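PDB 3QWU: DNA ligase from Aquifex aeolicus, which probably acts as an ATP-dependent polynucleotide ligase, binding adenosine in a nucleotide pocket and calcium at a nearby metal site. Local coordinates for residues K229-Y234 against I259-L264; F306-R311 against I317-L322. One frame throughout, in Å; residues are numbered along the deposited sequence. Where two conformers were deposited one is given.

Contact 1 (K229-Y234 against I259-L264); sequences KYITSY and ILRLVL
Ile231 and Ser233, at the end of strand 227-231 and the start of helix 233-242, meet Arg261 and Leu262 of helix 254-269 where the nucleotide-binding sheet gives way to the C-terminal helices. The closest approach is apolar: in the conformer given, Leu262 CD1 lies 3.9 Å from Ser233 CB, an approach that rests on one of two deposited conformers. In that conformer Leu262 carries its CG opposite its own backbone N (chi1 -179°), which brings one methyl to the serine; the Leu262 side chain also touches Leu277 and Leu281 of helix 276-299. Ser233 OG makes a weak hydrogen bond to Asn209 OD1. Just before it Thr232 is the N-cap of helix 233-242, its OG1 bonded to Ala235 N.

The strand also lines the adenosine pocket through Lys229, a position consistent with motif V of covalent nucleotidyltransferases. Ile231 CG1 comes to 4.5 Å from Arg261 NH1, approaching the guanidinium obliquely. This is a loose contact, and the guanidinium is held chiefly by polar partners outside it, with NH1 bonded to Asn236 OD1 and NH2 to Asn257 OD1. Arg261 NH2 is 5.9 Å from Lys229 NZ, and Arg59 is close to both; such a basic cluster beside a bound nucleoside is consistent with a place for nucleotide phosphates. No hydrogen bond joins the two segments. Elsewhere on the same helix, Ile259 and Val263 pack on Leu289 and Ile293 of the second subunit.

Contact 2 (F306-R311 against I317-L322); sequences FTCKFR and IALLEL
A small, buried, apolar contact seats helix 313-325 on one face of the three-stranded sheet to which strand 303-310 contributes an edge. Cys308 and Phe310, alternate residues of that strand, both direct their side chains to the helix, and Leu319 receives them. Its CD2 methyl comes in at the rim of the phenyl ring, in the ring plane, 3.9 Å from Phe310 CZ. Leu319 CB adds to the touch at 4.0 Å from Phe310 CZ, and the two side chains cross at roughly a right angle. The same methyl reaches back along the strand to Cys308 SG, a looser approach of 4.3 Å, so that CD2 is shared between sulfur and ring.

Leu319 leaves the helix toward the strand, and with CG anti to the backbone N (chi1 173°) its CD2 spans the gap. The backbones stay well apart: the nearest CA atoms, those of Phe310 and Ile317, are 10.0 Å from each other. Pro139 touches both Cys308 and Leu319, and Phe107 of helix 106-115 also meets Cys308. Backbone hydrogen bonds between Cys308 and Leu346 and between Phe310 and Trp344 hold the strand to its neighbour 343-352. With strand 343-352 running antiparallel between the parallel strands 303-310 and 330-340, and helix 313-325 connecting those two, the topology is that of a split beta-alpha-beta unit.

In the fold
The two contacts follow one another along the chain. Contact 1 comes first, closing a loop of 24 residues that holds the rest of helix 233-242 and the start of helix 254-269; it ties the mixed sheet beside the nucleotide pocket to the first C-terminal helices. The chain then runs through helix 276-299 into strand 303-310, where contact 2 closes a short connection of five residues, four of them already in helix 313-325, and sets that helix against the last sheet. The contacts neither nest nor cross. The centres of contact 1 and contact 2 are about 33 Å apart. The nearest atoms of contact 1 and contact 2 are about 16 Å apart, and the two lie on opposite sides of the chain's centre.

Contact 1 (K229-Y234 against I259-L264)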
loop_
_atom_site.group_PDB
_atom_site.type_symbol
_atom_site.label_atom_id
_atom_site.label_comp_id
_atom_site.label_asym_id
_atom_site.label_seq_id
_atom_site.Cartn_x
_atom_site.Cartn_y
_atom_site.Cartn_z
ATOM N N LYS A 229 -1.755 -6.323 22.042
ATOM C CA LYS A 229 -2.848 -5.370 21.857
ATOM C C LYS A 229 -3.817 -5.836 20.768
ATOM O O LYS A 229 -3.434 -6.564 19.827
ATOM C CB LYS A 229 -2.308 -3.984 21.522
ATOM C CG LYS A 229 -1.488 -3.896 20.226
ATOM C CD LYS A 229 -1.136 -2.394 19.927
ATOM C CE LYS A 229 0.261 -2.204 19.323
ATOM N NZ LYS A 229 0.431 -2.573 17.891
ATOM N N TYR A 230 -5.059 -5.416 20.901
ATOM C CA TYR A 230 -6.073 -5.731 19.926
ATOM C C TYR A 230 -6.911 -4.472 19.696
ATOM O O TYR A 230 -7.260 -3.774 20.671
ATOM C CB TYR A 230 -6.908 -6.901 20.421
ATOM C CG TYR A 230 -8.008 -7.268 19.507
ATOM C CD1 TYR A 230 -9.294 -6.743 19.674
ATOM C CD2 TYR A 230 -7.779 -8.156 18.441
ATOM C CE1 TYR A 230 -10.349 -7.106 18.784
ATOM C CE2 TYR A 230 -8.782 -8.521 17.553
ATOM C CZ TYR A 230 -10.077 -7.992 17.710
ATOM O OH TYR A 230 -11.055 -8.352 16.788
ATOM N N ILE A 231 -7.200 -4.186 18.404
ATOM C CA ILE A 231 -7.844 -2.936 17.948
ATOM C C ILE A 231 -9.287 -3.224 17.468
ATOM O O ILE A 231 -9.581 -4.269 16.879
ATOM C CB ILE A 231 -6.995 -2.291 16.816
ATOM C CG1 ILE A 231 -5.488 -2.350 17.227
ATOM C CG2 ILE A 231 -7.416 -0.823 16.456
ATOM C CD1 ILE A 231 -4.875 -1.322 18.308
ATOM N N THR A 232 -10.194 -2.305 17.750
ATOM C CA THR A 232 -11.567 -2.433 17.271
ATOM C C THR A 232 -11.626 -2.158 15.769
ATOM O O THR A 232 -10.750 -1.504 15.200
ATOM C CB THR A 232 -12.487 -1.463 17.985
ATOM O OG1 THR A 232 -12.036 -0.102 17.761
ATOM C CG2 THR A 232 -12.537 -1.793 19.523
ATOM N N SER A 233 -12.665 -2.664 15.118
ATOM C CA SER A 233 -12.792 -2.464 13.703
ATOM C C SER A 233 -13.074 -1.010 13.453
ATOM O O SER A 233 -12.524 -0.456 12.496
ATOM C CB SER A 233 -13.871 -3.332 13.117
ATOM O OG SER A 233 -15.001 -3.170 13.865
ATOM N N TYR A 234 -13.871 -0.386 14.343
ATOM C CA TYR A 234 -14.080 1.064 14.270
ATOM C C TYR A 234 -12.777 1.862 14.200
ATOM O O TYR A 234 -12.604 2.741 13.338
ATOM C CB TYR A 234 -14.906 1.564 15.439
ATOM C CG TYR A 234 -14.916 3.081 15.602
ATOM C CD1 TYR A 234 -13.835 3.755 16.246
ATOM C CD2 TYR A 234 -15.996 3.850 15.132
ATOM C CE1 TYR A 234 -13.851 5.118 16.404
ATOM C CE2 TYR A 234 -16.012 5.232 15.284
ATOM C CZ TYR A 234 -14.955 5.847 15.913
ATOM O OH TYR A 234 -14.972 7.209 16.086
ATOM N N ILE A 259 -6.280 -3.979 6.549
ATOM C CA ILE A 259 -7.327 -4.751 5.925
ATOM C C ILE A 259 -7.416 -6.148 6.512
ATOM O O ILE A 259 -8.510 -6.620 6.813
ATOM C CB ILE A 259 -7.122 -4.828 4.386
ATOM C CG1 ILE A 259 -7.306 -3.427 3.803
ATOM C CG2 ILE A 259 -8.095 -5.788 3.783
ATOM C CD1 ILE A 259 -6.446 -3.134 2.606
ATOM N N LEU A 260 -6.264 -6.816 6.648
ATOM C CA LEU A 260 -6.219 -8.084 7.355
ATOM C C LEU A 260 -6.792 -7.983 8.770
ATOM O O LEU A 260 -7.333 -8.947 9.273
ATOM C CB LEU A 260 -4.796 -8.680 7.388
ATOM C CG LEU A 260 -4.461 -9.534 6.138
ATOM C CD1 LEU A 260 -3.010 -10.018 6.065
ATOM C CD2 LEU A 260 -5.383 -10.679 6.115
ATOM N N ARG A 261 -6.634 -6.857 9.439
ATOM C CA ARG A 261 -7.253 -6.734 10.766
ATOM C C ARG A 261 -8.774 -6.804 10.649
ATOM O O ARG A 261 -9.419 -7.482 11.399
ATOM C CB ARG A 261 -6.870 -5.441 11.436
ATOM C CG ARG A 261 -5.462 -5.433 11.984
ATOM C CD ARG A 261 -5.126 -3.937 12.388
ATOM N NE ARG A 261 -3.695 -3.607 12.268
ATOM C CZ ARG A 261 -3.193 -2.444 12.596
ATOM N NH1 ARG A 261 -3.968 -1.466 13.087
ATOM N NH2 ARG A 261 -1.906 -2.272 12.484
ATOM N N LEU A 262 -9.325 -6.100 9.675
ATOM C CA LEU A 262 -10.764 -6.098 9.455
ATOM C C LEU A 262 -11.205 -7.462 8.935
ATOM O O LEU A 262 -12.165 -8.021 9.430
ATOM C CB LEU A 262 -11.158 -4.988 8.488
ATOM C CG LEU A 262 -12.655 -4.847 8.164
ATOM C CD1 LEU A 262 -13.468 -4.309 9.343
ATOM C CD2 LEU A 262 -12.833 -3.950 6.953
ATOM N N VAL A 263 -10.471 -8.025 7.986
ATOM C CA VAL A 263 -10.875 -9.303 7.442
ATOM C C VAL A 263 -10.851 -10.417 8.472
ATOM O O VAL A 263 -11.792 -11.203 8.541
ATOM C CB VAL A 263 -10.049 -9.717 6.205
ATOM C CG1 VAL A 263 -10.518 -11.061 5.705
ATOM C CG2 VAL A 263 -10.225 -8.719 5.112
ATOM N N LEU A 264 -9.813 -10.484 9.288
ATOM C CA LEU A 264 -9.760 -11.530 10.326
ATOM C C LEU A 264 -10.780 -11.399 11.465
ATOM O O LEU A 264 -11.182 -12.408 12.021
ATOM C CB LEU A 264 -8.330 -11.745 10.846
ATOM C CG LEU A 264 -7.434 -12.365 9.747
ATOM C CD1 LEU A 264 -6.013 -12.208 10.122
ATOM C CD2 LEU A 264 -7.779 -13.823 9.549
#

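Contact 2 (F306-R311 against I317-L322)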
loop_
_atom_site.group_PDB
_atom_site.type_symbol
_atom_site.label_atom_id
_atom_site.label_comp_id
_atom_site.label_asym_id
_atom_site.label_seq_id
_atom_site.Cartn_x
_atom_site.Cartn_y
_atom_site.Cartn_z
ATOM N N PHE A 306 -3.968 21.829 13.058
ATOM C CA PHE A 306 -3.818 21.422 14.472
ATOM C C PHE A 306 -3.934 22.609 15.371
ATOM O O PHE A 306 -3.519 23.696 14.960
ATOM C CB PHE A 306 -2.453 20.796 14.685
ATOM C CG PHE A 306 -2.318 19.504 13.998
ATOM C CD1 PHE A 306 -2.079 19.455 12.647
ATOM C CD2 PHE A 306 -2.482 18.335 14.673
ATOM C CE1 PHE A 306 -1.989 18.246 11.997
ATOM C CE2 PHE A 306 -2.360 17.133 14.027
ATOM C CZ PHE A 306 -2.138 17.085 12.699
ATOM N N THR A 307 -4.503 22.436 16.566
ATOM C CA THR A 307 -4.602 23.552 17.509
ATOM C C THR A 307 -4.252 23.134 18.926
ATOM O O THR A 307 -4.674 22.107 19.388
ATOM C CB THR A 307 -6.003 24.246 17.478
ATOM O OG1 THR A 307 -6.017 25.366 18.394
ATOM C CG2 THR A 307 -7.121 23.293 17.870
ATOM N N CYS A 308 -3.448 23.907 19.622
ATOM C CA CYS A 308 -3.033 23.516 20.977
ATOM C C CYS A 308 -2.576 24.731 21.775
ATOM O O CYS A 308 -2.389 25.806 21.215
ATOM C CB CYS A 308 -1.969 22.430 20.904
ATOM S SG CYS A 308 -0.494 22.927 19.964
ATOM N N LYS A 309 -2.462 24.558 23.093
ATOM C CA LYS A 309 -2.268 25.658 24.092
ATOM C C LYS A 309 -0.961 25.547 24.868
ATOM O O LYS A 309 -0.622 24.462 25.317
ATOM C CB LYS A 309 -3.326 25.513 25.160
ATOM C CG LYS A 309 -4.393 26.478 25.164
ATOM C CD LYS A 309 -5.527 25.930 26.062
ATOM C CE LYS A 309 -5.370 26.356 27.517
ATOM N NZ LYS A 309 -6.445 25.862 28.430
ATOM N N PHE A 310 -0.276 26.648 25.106
ATOM C CA PHE A 310 0.931 26.598 25.915
ATOM C C PHE A 310 0.905 27.616 27.025
ATOM O O PHE A 310 0.317 28.666 26.871
ATOM C CB PHE A 310 2.194 26.884 25.121
ATOM C CG PHE A 310 2.414 25.987 23.985
ATOM C CD1 PHE A 310 1.595 26.050 22.872
ATOM C CD2 PHE A 310 3.498 25.124 23.979
ATOM C CE1 PHE A 310 1.816 25.222 21.778
ATOM C CE2 PHE A 310 3.758 24.308 22.880
ATOM C CZ PHE A 310 2.909 24.335 21.781
ATOM N N ARG A 311 1.584 27.295 28.121
ATOM C CA ARG A 311 1.887 28.244 29.195
ATOM C C ARG A 311 2.997 29.212 28.761
ATOM O O ARG A 311 2.954 30.399 29.113
ATOM C CB ARG A 311 2.286 27.492 30.461
ATOM C CG ARG A 311 1.235 26.435 30.840
ATOM C CD ARG A 311 1.411 25.893 32.213
ATOM N NE ARG A 311 0.836 26.790 33.207
ATOM C CZ ARG A 311 0.882 26.591 34.526
ATOM N NH1 ARG A 311 0.326 27.494 35.332
ATOM N NH2 ARG A 311 1.477 25.513 35.036
ATOM N N ILE A 317 6.922 27.971 19.955
ATOM C CA ILE A 317 7.908 28.172 18.887
ATOM C C ILE A 317 8.791 26.934 18.801
ATOM O O ILE A 317 9.008 26.424 17.713
ATOM C CB ILE A 317 8.780 29.453 19.066
ATOM C CG1 ILE A 317 7.943 30.714 18.774
ATOM C CG2 ILE A 317 10.049 29.438 18.144
ATOM C CD1 ILE A 317 7.718 31.032 17.281
ATOM N N ALA A 318 9.256 26.432 19.949
ATOM C CA ALA A 318 10.079 25.219 19.981
ATOM C C ALA A 318 9.328 24.025 19.384
ATOM O O ALA A 318 9.943 23.172 18.694
ATOM C CB ALA A 318 10.541 24.906 21.397
ATOM N N LEU A 319 8.010 23.957 19.613
ATOM C CA LEU A 319 7.232 22.870 19.027
ATOM C C LEU A 319 7.198 22.950 17.490
ATOM O O LEU A 319 7.425 21.939 16.853
ATOM C CB LEU A 319 5.809 22.778 19.585
ATOM C CG LEU A 319 5.032 21.712 18.783
ATOM C CD1 LEU A 319 5.376 20.295 19.308
ATOM C CD2 LEU A 319 3.567 21.963 18.785
ATOM N N LEU A 320 6.885 24.116 16.916
ATOM C CA LEU A 320 6.978 24.322 15.449
ATOM C C LEU A 320 8.304 23.871 14.902
ATOM O O LEU A 320 8.357 23.183 13.877
ATOM C CB LEU A 320 6.805 25.794 15.033
ATOM C CG LEU A 320 5.400 26.371 15.241
ATOM C CD1 LEU A 320 5.386 27.848 14.970
ATOM C CD2 LEU A 320 4.329 25.673 14.408
ATOM N N GLU A 321 9.383 24.287 15.565
ATOM C CA GLU A 321 10.728 23.959 15.078
ATOM C C GLU A 321 10.975 22.440 15.190
ATOM O O GLU A 321 11.562 21.823 14.279
ATOM C CB GLU A 321 11.801 24.818 15.779
ATOM C CG GLU A 321 11.672 26.341 15.409
ATOM C CD GLU A 321 12.738 27.273 16.030
ATOM O OE1 GLU A 321 13.371 26.915 17.056
ATOM O OE2 GLU A 321 12.923 28.393 15.490
ATOM N N LEU A 322 10.488 21.813 16.262
ATOM C CA LEU A 322 10.575 20.348 16.321
ATOM C C LEU A 322 9.846 19.674 15.130
ATOM O O LEU A 322 10.408 18.815 14.442
ATOM C CB LEU A 322 10.075 19.787 17.655
ATOM C CG LEU A 322 10.220 18.260 17.693
ATOM C CD1 LEU A 322 11.716 17.892 17.428
ATOM C CD2 LEU A 322 9.651 17.605 18.971
#